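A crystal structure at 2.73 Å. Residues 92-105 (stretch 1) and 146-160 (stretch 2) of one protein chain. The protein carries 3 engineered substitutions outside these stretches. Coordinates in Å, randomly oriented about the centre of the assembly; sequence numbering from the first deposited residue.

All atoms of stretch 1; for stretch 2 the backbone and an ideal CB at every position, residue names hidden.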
# COMPACT_ATOMS: atom_id res chain seq x y z
N GLY A 92 5.06 -5.06 17.44
CA GLY A 92 6.14 -5.88 17.97
C GLY A 92 6.74 -6.75 16.88
O GLY A 92 7.07 -7.92 17.10
N THR A 93 6.93 -6.15 15.72
CA THR A 93 7.42 -6.87 14.56
C THR A 93 8.32 -6.10 13.60
O THR A 93 8.37 -4.87 13.61
CB THR A 93 6.19 -7.38 13.79
OG1 THR A 93 6.04 -8.78 13.99
CG2 THR A 93 6.29 -7.03 12.32
N VAL A 94 9.05 -6.83 12.76
CA VAL A 94 9.87 -6.23 11.71
C VAL A 94 9.60 -7.14 10.48
O VAL A 94 10.13 -6.89 9.40
CB VAL A 94 11.40 -6.21 12.08
CG1 VAL A 94 11.94 -7.62 12.24
CG2 VAL A 94 12.16 -5.44 10.98
N SER A 95 8.75 -8.15 10.68
CA SER A 95 8.33 -9.18 9.72
C SER A 95 8.06 -8.73 8.27
O SER A 95 8.71 -9.31 7.37
CB SER A 95 7.09 -9.92 10.33
OG SER A 95 6.12 -8.94 10.65
N PRO A 96 6.95 -8.02 7.99
CA PRO A 96 6.80 -7.57 6.60
C PRO A 96 6.99 -6.09 6.83
O PRO A 96 6.78 -5.60 7.95
CB PRO A 96 5.33 -7.86 6.26
CG PRO A 96 5.05 -9.01 6.97
CD PRO A 96 5.64 -8.62 8.34
N ARG A 97 7.38 -5.36 5.81
CA ARG A 97 7.52 -3.92 5.96
C ARG A 97 6.15 -3.41 5.53
O ARG A 97 5.60 -3.91 4.55
CB ARG A 97 8.60 -3.42 5.00
CG ARG A 97 9.01 -2.00 5.23
CD ARG A 97 10.16 -1.67 4.33
NE ARG A 97 10.24 -0.23 4.17
CZ ARG A 97 10.82 0.34 3.13
NH1 ARG A 97 11.38 -0.42 2.19
NH2 ARG A 97 10.83 1.67 3.02
N LEU A 98 5.58 -2.46 6.26
CA LEU A 98 4.28 -1.97 5.83
C LEU A 98 4.49 -0.65 5.11
O LEU A 98 4.90 0.33 5.73
CB LEU A 98 3.33 -1.75 7.01
CG LEU A 98 1.93 -1.30 6.58
CD1 LEU A 98 1.24 -2.40 5.78
CD2 LEU A 98 1.12 -0.93 7.79
N LEU A 99 4.24 -0.65 3.81
CA LEU A 99 4.40 0.54 2.99
C LEU A 99 2.99 1.13 2.74
O LEU A 99 2.17 0.51 2.07
CB LEU A 99 5.05 0.17 1.65
CG LEU A 99 5.72 1.21 0.75
CD1 LEU A 99 5.10 2.59 0.94
CD2 LEU A 99 7.19 1.27 1.08
N VAL A 100 2.73 2.30 3.30
CA VAL A 100 1.43 2.94 3.14
C VAL A 100 1.48 3.99 2.03
O VAL A 100 2.28 4.92 2.07
CB VAL A 100 0.98 3.60 4.45
CG1 VAL A 100 -0.51 3.83 4.44
CG2 VAL A 100 1.37 2.72 5.63
N VAL A 101 0.59 3.85 1.05
CA VAL A 101 0.56 4.77 -0.09
C VAL A 101 -0.53 5.85 -0.04
O VAL A 101 -1.71 5.53 0.02
CB VAL A 101 0.36 3.97 -1.39
CG1 VAL A 101 0.39 4.89 -2.58
CG2 VAL A 101 1.42 2.89 -1.50
N GLY A 102 -0.13 7.12 -0.06
CA GLY A 102 -1.10 8.21 -0.03
C GLY A 102 -1.20 8.93 -1.37
O GLY A 102 -0.68 8.43 -2.36
N GLY A 103 -1.87 10.09 -1.41
CA GLY A 103 -1.99 10.83 -2.67
C GLY A 103 -2.43 12.29 -2.56
O GLY A 103 -3.40 12.68 -3.20
N ALA A 104 -1.70 13.09 -1.78
CA ALA A 104 -2.01 14.51 -1.54
C ALA A 104 -2.70 15.34 -2.65
O ALA A 104 -2.15 15.51 -3.74
CB ALA A 104 -0.74 15.23 -1.07
N ALA A 105 -3.88 15.87 -2.33
CA ALA A 105 -4.66 16.72 -3.24
C ALA A 105 -4.95 18.08 -2.58
O ALA A 105 -5.80 18.86 -3.03
CB ALA A 105 -5.99 16.03 -3.61
N UNK A 146 8.45 3.23 16.72
CA UNK A 146 9.42 2.16 16.73
C UNK A 146 8.89 0.76 16.98
O UNK A 146 9.67 -0.18 17.05
CB UNK A 146 10.48 2.47 17.79
N UNK A 147 7.58 0.61 17.09
CA UNK A 147 7.02 -0.71 17.37
C UNK A 147 6.93 -1.70 16.21
O UNK A 147 6.67 -2.88 16.41
CB UNK A 147 5.61 -0.52 17.94
N UNK A 148 7.14 -1.22 14.98
CA UNK A 148 7.15 -2.11 13.83
C UNK A 148 7.74 -1.43 12.61
O UNK A 148 8.07 -0.24 12.65
CB UNK A 148 5.73 -2.60 13.52
N UNK A 149 7.87 -2.18 11.53
CA UNK A 149 8.46 -1.64 10.32
C UNK A 149 7.42 -1.05 9.36
O UNK A 149 6.61 -1.77 8.78
CB UNK A 149 9.26 -2.74 9.61
N UNK A 150 7.48 0.27 9.17
CA UNK A 150 6.54 0.94 8.28
C UNK A 150 7.14 2.11 7.51
O UNK A 150 8.21 2.63 7.86
CB UNK A 150 5.34 1.44 9.09
N UNK A 151 6.44 2.53 6.46
CA UNK A 151 6.84 3.68 5.65
C UNK A 151 5.60 4.25 4.99
O UNK A 151 4.79 3.53 4.42
CB UNK A 151 7.89 3.29 4.60
N UNK A 152 5.45 5.57 5.07
CA UNK A 152 4.32 6.23 4.44
C UNK A 152 4.87 7.03 3.27
O UNK A 152 5.75 7.87 3.44
CB UNK A 152 3.56 7.12 5.43
N UNK A 153 4.34 6.75 2.08
CA UNK A 153 4.80 7.45 0.87
C UNK A 153 3.75 8.36 0.23
O UNK A 153 2.59 7.97 0.04
CB UNK A 153 5.26 6.42 -0.17
N UNK A 154 4.17 9.58 -0.08
CA UNK A 154 3.32 10.58 -0.72
C UNK A 154 3.92 10.95 -2.07
O UNK A 154 5.14 10.96 -2.24
CB UNK A 154 3.16 11.82 0.16
N UNK A 155 3.06 11.25 -3.05
CA UNK A 155 3.50 11.62 -4.39
C UNK A 155 3.98 13.06 -4.44
O UNK A 155 3.60 13.89 -3.61
CB UNK A 155 2.37 11.41 -5.40
N UNK A 156 4.80 13.36 -5.44
CA UNK A 156 5.32 14.71 -5.59
C UNK A 156 4.29 15.78 -6.00
O UNK A 156 4.17 16.80 -5.31
CB UNK A 156 6.44 14.68 -6.63
N UNK A 157 3.53 15.55 -7.07
CA UNK A 157 2.61 16.58 -7.55
C UNK A 157 1.09 16.33 -7.65
O UNK A 157 0.33 16.84 -6.83
CB UNK A 157 3.09 16.97 -8.95
N UNK A 158 0.67 15.60 -8.68
CA UNK A 158 -0.76 15.32 -8.90
C UNK A 158 -1.00 14.41 -10.11
O UNK A 158 -0.36 14.57 -11.16
CB UNK A 158 -1.52 16.63 -9.09
N UNK A 159 -1.94 13.48 -9.97
CA UNK A 159 -2.29 12.59 -11.08
C UNK A 159 -3.66 12.95 -11.63
O UNK A 159 -4.54 13.41 -10.89
CB UNK A 159 -2.27 11.13 -10.63
N UNK A 160 -3.82 12.75 -12.93
CA UNK A 160 -5.09 12.96 -13.59
C UNK A 160 -5.23 11.76 -14.52
O UNK A 160 -4.33 11.46 -15.30
CB UNK A 160 -5.16 14.30 -14.33

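Position 146 is out of reach of stretch 1 and is Ala146. At 147 the CB points sideways, 4.6 Å from Gly92 N. Many residues would suit. Glu147 leads its carboxylate away; its backbone O accepts a weak hydrogen bond from Gly92 N at 2.9 Å.

At 148 the CB points sideways, 3.5 Å from Thr93 O. Leu98 offers an apolar surface further along, so a large apolar side chain is plausible. Phe148 uses it: CE1 lies 3.9 Å from Leu98 CD2, which sits at the ring edge.

Position 149 points toward stretch 1. Its CB is 4.1 Å from both Val94 CA and Pro96 O, so a small residue fits best. Ser149 places OG 3.5 Å from Arg97 CG, and its backbone O accepts from Leu98 N at 2.8 Å.

The next four positions pair in parallel with Leu98 to Val101, and their side chains alternate between the two faces of the sheet. Position 150 shares the face of Leu98. Its CB is 3.6 Å from Leu98 O; apolar residues of several sizes could follow. Trp150 brings CB within 4.3 Å of Leu98 CB, then its indole leads away.

Position 151 lies on the face of Leu99. Its CB is 3.7 Å from Arg97 NH2, a charged donor, so a short side chain with an acceptor suits: Ser, Thr, Asn or Asp. Thr151 OG1 accepts from Arg97 NH2 at 3.0 Å, while its CB packs 4.1 Å from Leu99 CD2.

Position 152 turns to the face of Val100, which favours apolar or aromatic groups. Tyr152 brings CE1 to 3.4 Å from Val100 CG1, and Val100 O lies over one ring face. An ideal CB on Gly102 would be 3.0 Å from Tyr152 CE2, a clash that glycine avoids.

At 153 the CB lies 4.0 Å from Leu99 CD1, with Val101 nearby. A branched aliphatic residue is expected. Ile153 CG2 reaches Leu99 CD1 at 3.5 Å and Val101 CG2 at 3.9 Å.

Position 154 points sideways and tolerates much; it is Ser154. At 155 the CB points toward Gly102 and Gly103. Compact residues, proline among them, fit. Pro155 CD lies 3.6 Å from Gly103 CA.

Positions 156 and 157 are little constrained: Ser156 and Ala157. At 158 only a long side chain could reach Ala105. Selenomethionine Met158 does, SE to Ala105 CB 4.3 Å, though poorly ordered. From 159 a long group could reach Gly103; Phe159 CZ approaches Gly103 CA at 4.1 Å. Position 160 is Glu160, out of reach.

Stretch 2, residues 146-160: AEFSWTYISPSAMFE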
# COMPACT_ATOMS: atom_id res chain seq x y z
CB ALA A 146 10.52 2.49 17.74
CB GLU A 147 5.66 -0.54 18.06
CG GLU A 147 5.80 -0.00 19.49
CD GLU A 147 4.50 0.54 20.07
OE1 GLU A 147 3.51 -0.23 20.14
OE2 GLU A 147 4.46 1.72 20.46
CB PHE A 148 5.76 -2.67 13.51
CG PHE A 148 4.83 -1.70 12.85
CD1 PHE A 148 4.32 -1.97 11.59
CD2 PHE A 148 4.42 -0.55 13.51
CE1 PHE A 148 3.40 -1.11 11.00
CE2 PHE A 148 3.51 0.31 12.93
CZ PHE A 148 2.99 0.03 11.67
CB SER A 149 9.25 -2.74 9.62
OG SER A 149 10.02 -2.18 8.58
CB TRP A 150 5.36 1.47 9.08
CG TRP A 150 5.77 2.53 10.05
CD1 TRP A 150 6.32 2.34 11.28
CD2 TRP A 150 5.74 3.94 9.83
NE1 TRP A 150 6.63 3.56 11.85
CE2 TRP A 150 6.29 4.56 10.98
CE3 TRP A 150 5.30 4.75 8.78
CZ2 TRP A 150 6.41 5.94 11.10
CZ3 TRP A 150 5.42 6.13 8.90
CH2 TRP A 150 5.97 6.71 10.06
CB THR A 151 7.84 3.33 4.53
OG1 THR A 151 9.08 2.89 5.10
CG2 THR A 151 8.11 4.55 3.68
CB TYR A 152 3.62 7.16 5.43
CG TYR A 152 2.20 7.51 5.03
CD1 TYR A 152 1.12 6.84 5.60
CD2 TYR A 152 1.95 8.48 4.05
CE1 TYR A 152 -0.18 7.12 5.20
CE2 TYR A 152 0.65 8.77 3.65
CZ TYR A 152 -0.41 8.08 4.23
OH TYR A 152 -1.70 8.35 3.83
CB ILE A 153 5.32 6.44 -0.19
CG1 ILE A 153 5.94 7.18 -1.36
CG2 ILE A 153 4.18 5.54 -0.66
CD1 ILE A 153 6.56 6.27 -2.39
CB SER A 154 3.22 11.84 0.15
OG SER A 154 2.45 11.60 1.31
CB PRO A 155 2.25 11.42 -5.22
CG PRO A 155 1.19 11.87 -4.28
CD PRO A 155 1.59 11.20 -2.99
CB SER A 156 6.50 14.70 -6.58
OG SER A 156 6.21 13.94 -7.74
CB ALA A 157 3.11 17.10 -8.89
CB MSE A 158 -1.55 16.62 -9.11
CG MSE A 158 -3.07 16.45 -9.15
SE MSE A 158 -3.87 16.28 -7.37
CE MSE A 158 -4.35 18.17 -7.12
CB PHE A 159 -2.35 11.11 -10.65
CG PHE A 159 -1.95 10.84 -9.23
CD1 PHE A 159 -0.62 10.56 -8.91
CD2 PHE A 159 -2.90 10.81 -8.21
CE1 PHE A 159 -0.25 10.24 -7.60
CE2 PHE A 159 -2.54 10.49 -6.90
CZ PHE A 159 -1.21 10.20 -6.60
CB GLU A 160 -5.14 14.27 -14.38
CG GLU A 160 -5.50 15.49 -13.52
CD GLU A 160 -6.25 16.55 -14.31
OE1 GLU A 160 -5.89 16.77 -15.49
OE2 GLU A 160 -7.18 17.18 -13.75
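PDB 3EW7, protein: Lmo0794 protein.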